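Local coordinates for protein HIAXHD3 (Humicola insolens, PDB 3ZXK) that hydrolyses terminal arabinofuranosyl groups, probably side chains of arabinoxylan, and served as a scaffold for engineering endo-xylanase activity, at residues N139-A144 / M154-G159; N164-S169 / V176-R181. All coordinates share one frame; numbering follows the deposited sequence.

Interaction 1: residues N139-A144 / M154-G159. With XYP (beta-D-xylopyranose), chain C.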
# COMPACT_ATOMS: atom_id res chain seq x y z
N ASN A 139 -21.22 7.46 -10.29
CA ASN A 139 -21.28 8.37 -9.15
C ASN A 139 -19.95 8.16 -8.47
O ASN A 139 -19.38 7.07 -8.54
CB ASN A 139 -22.43 7.99 -8.22
CG ASN A 139 -22.74 9.09 -7.20
OD1 ASN A 139 -22.18 10.19 -7.23
ND2 ASN A 139 -23.66 8.79 -6.30
N CYS A 140 -19.40 9.21 -7.86
CA CYS A 140 -18.14 9.03 -7.16
C CYS A 140 -18.41 8.75 -5.70
O CYS A 140 -18.90 9.62 -4.97
CB CYS A 140 -17.18 10.20 -7.30
SG CYS A 140 -15.66 9.85 -6.35
N TYR A 141 -18.10 7.52 -5.29
CA TYR A 141 -18.22 7.17 -3.89
C TYR A 141 -16.87 7.44 -3.25
O TYR A 141 -16.13 6.51 -2.93
CB TYR A 141 -18.60 5.70 -3.76
CG TYR A 141 -19.96 5.34 -4.33
CD1 TYR A 141 -21.00 6.29 -4.43
CD2 TYR A 141 -20.21 4.03 -4.72
CE1 TYR A 141 -22.25 5.92 -4.92
CE2 TYR A 141 -21.46 3.67 -5.21
CZ TYR A 141 -22.46 4.61 -5.33
OH TYR A 141 -23.67 4.20 -5.83
N TYR A 142 -16.58 8.72 -3.03
CA TYR A 142 -15.31 9.15 -2.42
C TYR A 142 -15.22 8.58 -1.00
O TYR A 142 -16.16 8.71 -0.22
CB TYR A 142 -15.23 10.68 -2.35
CG TYR A 142 -13.97 11.14 -1.65
CD1 TYR A 142 -12.75 11.18 -2.32
CD2 TYR A 142 -13.99 11.48 -0.30
CE1 TYR A 142 -11.58 11.57 -1.65
CE2 TYR A 142 -12.83 11.89 0.36
CZ TYR A 142 -11.64 11.92 -0.32
OH TYR A 142 -10.50 12.31 0.34
N ASP A 143 -14.10 7.92 -0.68
CA ASP A 143 -13.93 7.29 0.63
C ASP A 143 -15.11 6.33 0.97
O ASP A 143 -15.86 6.48 1.96
CB ASP A 143 -13.71 8.36 1.71
CG ASP A 143 -12.26 8.86 1.76
OD1 ASP A 143 -11.53 8.73 0.76
OD2 ASP A 143 -11.86 9.37 2.81
N ALA A 144 -15.23 5.33 0.11
CA ALA A 144 -16.34 4.39 0.14
C ALA A 144 -16.18 3.41 1.30
O ALA A 144 -15.06 2.97 1.60
CB ALA A 144 -16.38 3.63 -1.18
N MET A 154 -26.78 -4.64 -0.38
CA MET A 154 -25.50 -3.97 -0.32
C MET A 154 -25.68 -2.43 -0.28
O MET A 154 -26.50 -1.85 -1.04
CB MET A 154 -24.65 -4.42 -1.51
CG MET A 154 -24.36 -5.92 -1.49
SD MET A 154 -23.57 -6.41 -3.03
CE MET A 154 -21.96 -5.70 -2.81
N TYR A 155 -24.93 -1.78 0.62
CA TYR A 155 -24.94 -0.33 0.81
C TYR A 155 -23.52 0.17 0.78
O TYR A 155 -22.61 -0.53 1.19
CB TYR A 155 -25.55 0.03 2.20
CG TYR A 155 -26.97 -0.42 2.37
CD1 TYR A 155 -28.04 0.34 1.91
CD2 TYR A 155 -27.25 -1.66 2.96
CE1 TYR A 155 -29.34 -0.12 2.04
CE2 TYR A 155 -28.55 -2.11 3.10
CZ TYR A 155 -29.58 -1.32 2.64
OH TYR A 155 -30.89 -1.74 2.75
N ILE A 156 -23.35 1.42 0.32
CA ILE A 156 -22.05 2.09 0.42
C ILE A 156 -22.23 3.47 1.07
O ILE A 156 -23.00 4.31 0.57
CB ILE A 156 -21.33 2.23 -0.94
CG1 ILE A 156 -21.01 0.82 -1.50
CG2 ILE A 156 -20.06 3.08 -0.82
CD1 ILE A 156 -20.40 0.81 -2.89
N ALA A 157 -21.56 3.66 2.19
CA ALA A 157 -21.42 4.96 2.82
C ALA A 157 -20.22 5.67 2.17
O ALA A 157 -19.19 5.04 1.88
CB ALA A 157 -21.25 4.81 4.34
N TYR A 158 -20.34 6.98 1.93
CA TYR A 158 -19.27 7.71 1.27
C TYR A 158 -19.40 9.18 1.48
O TYR A 158 -20.43 9.64 1.97
CB TYR A 158 -19.26 7.40 -0.24
CG TYR A 158 -20.47 7.94 -0.97
CD1 TYR A 158 -21.67 7.23 -0.99
CD2 TYR A 158 -20.41 9.16 -1.66
CE1 TYR A 158 -22.78 7.71 -1.66
CE2 TYR A 158 -21.51 9.65 -2.34
CZ TYR A 158 -22.70 8.92 -2.35
OH TYR A 158 -23.80 9.42 -3.02
N GLY A 159 -18.35 9.93 1.15
CA GLY A 159 -18.50 11.39 1.09
C GLY A 159 -17.44 12.12 1.88
O GLY A 159 -16.71 11.54 2.68
C1 XYP C . -8.67 15.80 0.12
C2 XYP C . -8.40 16.14 -1.35
C3 XYP C . -9.67 16.65 -2.02
C4 XYP C . -10.80 15.63 -1.84
C5 XYP C . -11.03 15.43 -0.35
O2 XYP C . -7.34 17.09 -1.45
O3 XYP C . -9.42 16.88 -3.41
O4 XYP C . -12.01 16.02 -2.50
O5 XYP C . -9.82 14.94 0.23
O HOH W 1 -16.51 8.84 3.64

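Interaction 2: residues N164-S169 / V176-R181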
# COMPACT_ATOMS: atom_id res chain seq x y z
N ASN A 164 -23.04 10.32 2.84
CA ASN A 164 -24.22 9.80 2.14
C ASN A 164 -24.25 8.27 2.19
O ASN A 164 -23.21 7.65 2.44
CB ASN A 164 -24.15 10.24 0.67
CG ASN A 164 -23.76 11.69 0.55
OD1 ASN A 164 -24.49 12.56 1.02
ND2 ASN A 164 -22.58 11.95 -0.02
N VAL A 165 -25.41 7.68 1.97
CA VAL A 165 -25.50 6.23 1.85
C VAL A 165 -26.24 5.86 0.58
O VAL A 165 -27.39 6.27 0.37
CB VAL A 165 -26.19 5.57 3.08
CG1 VAL A 165 -26.54 4.09 2.83
CG2 VAL A 165 -25.36 5.75 4.33
N ALA A 166 -25.58 5.08 -0.26
CA ALA A 166 -26.18 4.52 -1.46
C ALA A 166 -26.60 3.07 -1.22
O ALA A 166 -25.92 2.31 -0.51
CB ALA A 166 -25.18 4.52 -2.62
N GLN A 167 -27.74 2.71 -1.80
CA GLN A 167 -28.16 1.33 -1.88
C GLN A 167 -27.83 0.82 -3.28
O GLN A 167 -28.11 1.50 -4.26
CB GLN A 167 -29.66 1.22 -1.63
CG GLN A 167 -30.13 -0.22 -1.62
CD GLN A 167 -31.62 -0.37 -1.39
OE1 GLN A 167 -32.23 0.41 -0.67
NE2 GLN A 167 -32.20 -1.41 -1.96
N LEU A 168 -27.20 -0.35 -3.36
CA LEU A 168 -26.91 -0.95 -4.66
C LEU A 168 -27.93 -1.99 -5.08
O LEU A 168 -28.73 -2.45 -4.27
CB LEU A 168 -25.53 -1.60 -4.62
CG LEU A 168 -24.41 -0.75 -4.05
CD1 LEU A 168 -23.14 -1.52 -4.27
CD2 LEU A 168 -24.33 0.61 -4.73
N SER A 169 -27.91 -2.32 -6.37
CA SER A 169 -28.77 -3.36 -6.89
C SER A 169 -28.36 -4.73 -6.31
O SER A 169 -27.26 -4.89 -5.76
CB SER A 169 -28.67 -3.39 -8.42
OG SER A 169 -27.33 -3.58 -8.82
N VAL A 176 -29.13 2.01 -6.82
CA VAL A 176 -30.60 1.98 -6.83
C VAL A 176 -31.18 3.25 -6.20
O VAL A 176 -32.18 3.81 -6.65
CB VAL A 176 -31.16 0.68 -6.15
CG1 VAL A 176 -32.58 0.86 -5.61
CG2 VAL A 176 -31.08 -0.49 -7.12
N ARG A 177 -30.52 3.71 -5.14
CA ARG A 177 -31.02 4.84 -4.35
C ARG A 177 -29.85 5.48 -3.59
O ARG A 177 -28.92 4.77 -3.23
CB ARG A 177 -32.05 4.32 -3.35
CG ARG A 177 -32.54 5.36 -2.39
CD ARG A 177 -33.60 4.83 -1.45
NE ARG A 177 -33.76 5.76 -0.33
CZ ARG A 177 -34.48 5.53 0.76
NH1 ARG A 177 -35.13 4.38 0.91
NH2 ARG A 177 -34.54 6.45 1.71
N VAL A 178 -29.89 6.81 -3.38
CA VAL A 178 -28.96 7.47 -2.45
C VAL A 178 -29.72 8.33 -1.44
O VAL A 178 -30.64 9.07 -1.81
CB VAL A 178 -27.88 8.35 -3.14
CG1 VAL A 178 -26.91 8.95 -2.10
CG2 VAL A 178 -27.08 7.54 -4.13
N GLN A 179 -29.36 8.20 -0.16
CA GLN A 179 -29.78 9.20 0.83
C GLN A 179 -28.60 10.14 1.07
O GLN A 179 -27.53 9.72 1.53
CB GLN A 179 -30.24 8.56 2.15
CG GLN A 179 -30.71 9.59 3.18
CD GLN A 179 -32.06 10.19 2.82
OE1 GLN A 179 -32.89 9.55 2.15
NE2 GLN A 179 -32.28 11.43 3.25
N GLN A 180 -28.79 11.42 0.76
CA GLN A 180 -27.74 12.40 0.95
C GLN A 180 -27.76 12.93 2.38
O GLN A 180 -28.83 13.04 3.00
CB GLN A 180 -27.87 13.54 -0.04
CG GLN A 180 -28.00 13.04 -1.47
CD GLN A 180 -27.33 13.94 -2.48
OE1 GLN A 180 -27.34 15.16 -2.34
NE2 GLN A 180 -26.75 13.33 -3.52
N ARG A 181 -26.57 13.24 2.88
CA ARG A 181 -26.40 13.94 4.15
C ARG A 181 -27.02 13.14 5.31
O ARG A 181 -27.80 13.70 6.09
CB ARG A 181 -26.99 15.37 4.03
CG ARG A 181 -26.32 16.40 4.91
CD ARG A 181 -26.94 17.79 4.68
NE ARG A 181 -26.52 18.74 5.70
CZ ARG A 181 -25.40 19.46 5.66
NH1 ARG A 181 -24.57 19.34 4.63
NH2 ARG A 181 -25.12 20.29 6.65

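Interaction 1: residues N139-A144 / M154-G159
Tyr158 lays its ring against Tyr141: CD1 of Tyr141 stands 3.5 Å above the Tyr158 plane, over the ring centre, while the two ring planes are inclined at 42°, an oblique aromatic pair. Tyr158 CG lies between its own backbone N and carbonyl carbon (chi1 67°), the position from which the ring lies against Tyr141. Two residues earlier on the strand, Ile156 meets the CD2 flank of the Tyr141 ring, its CD1 3.7 Å from Tyr141 CD2, and its CG2 packs on Ala144 CB. One backbone bond joins the segments, Gly159 N to Tyr142 O at 2.9 Å, with the donor in the carbonyl plane. A water then spans the same end, donating to Asp143 O and Gly159 O. At the tip of Tyr158, Asn139 ND2 gives OH only a weak bond (3.3 Å, 131° at the hydrogen), the amide and ring planes being nearly perpendicular; the same ND2 and Tyr141 OH both have Gln175 OE1 as partner. Gly159 adopts backbone angles at which a side chain would collide with the carbonyl oxygen of Tyr158, so the position calls for glycine.

Tyr141 is the centre of an inverse gamma turn; its ring packs on strand 154-158, whereas Tyr142 reaches the glycan pocket, its OH 2.7 Å from xylose O5 and also hydrogen-bonded to Glu192, while Asp143 OD1 lies over one face of its ring. The Cys140–Cys102 disulfide ties the loop to strand 96-103. This loop thus leads from strand 132-137 to strand 145-148, packing against the C-terminal half of strand 154-158, which is itself flanked by strands 145-148 and 163-168.

Interaction 2: residues N164-S169 / V176-R181
Val176, Gln167 and Asn164 bury the most surface here, and they mark the two ends of an antiparallel ladder whose axes run at 170°. At one end Gln167 O accepts two backbone N-H groups, a firm one from Val176 N at 2.8 Å and a weak one from Arg177 N at 3.4 Å. Two residues facing one define a classic beta bulge, with Val176 and Arg177 both opposite Gln167. Val176 CG2 comes to 3.7 Å from Ser169 CA, covering the start of the turn, where Ser169 OG bonds Asp171 and Arg174. The Gln167 side chain runs out extended on the face it shares with Val165, Arg177 and Gln179.

At the far end, Asn164 turns CG anti to its carbonyl carbon (chi1 -45°), and OD1 takes Arg181 N at 2.9 Å with the donor in the amide carbonyl plane. A side chain thereby extends the ladder past its last backbone bonds, the reciprocal pair between Val165 and Gln179. Between the ends, Ala166 and Val178 form a non-hydrogen-bonded pair, CB to CG2 at 3.9 Å, on the face opposite Gln167. Phe225 touches Gln167 and Gln179 and makes a cation-pi contact with Arg177. The arrangement is a bulged beta hairpin whose second strand, 175-183, is an edge of a four-stranded antiparallel sheet, one blade of the five-bladed beta-propeller characteristic of family 43 hydrolases.

How the interactions relate
From the N terminus, interaction 1 closes first: the chain passes through 139-144, makes strand 145-148, turns, and returns as 154-159 with nine residues between its segments. Only then does interaction 2 open, its 164-169 and 176-181 separated by six residues, so the two follow in series without nesting or crossing. Their centres are 8 Å apart. Strand 154-158 of the first lies beside strand 163-168 of the second, with Ile156 O 2.8 Å from Ala166 N and Tyr158 O 2.8 Å from Asn164 N, probable hydrogen bonds. Tyr158 OH also packs on Val178 CG1. Together they link the glycan-pocket loop to one of the sheet's two outer strands, 175-183.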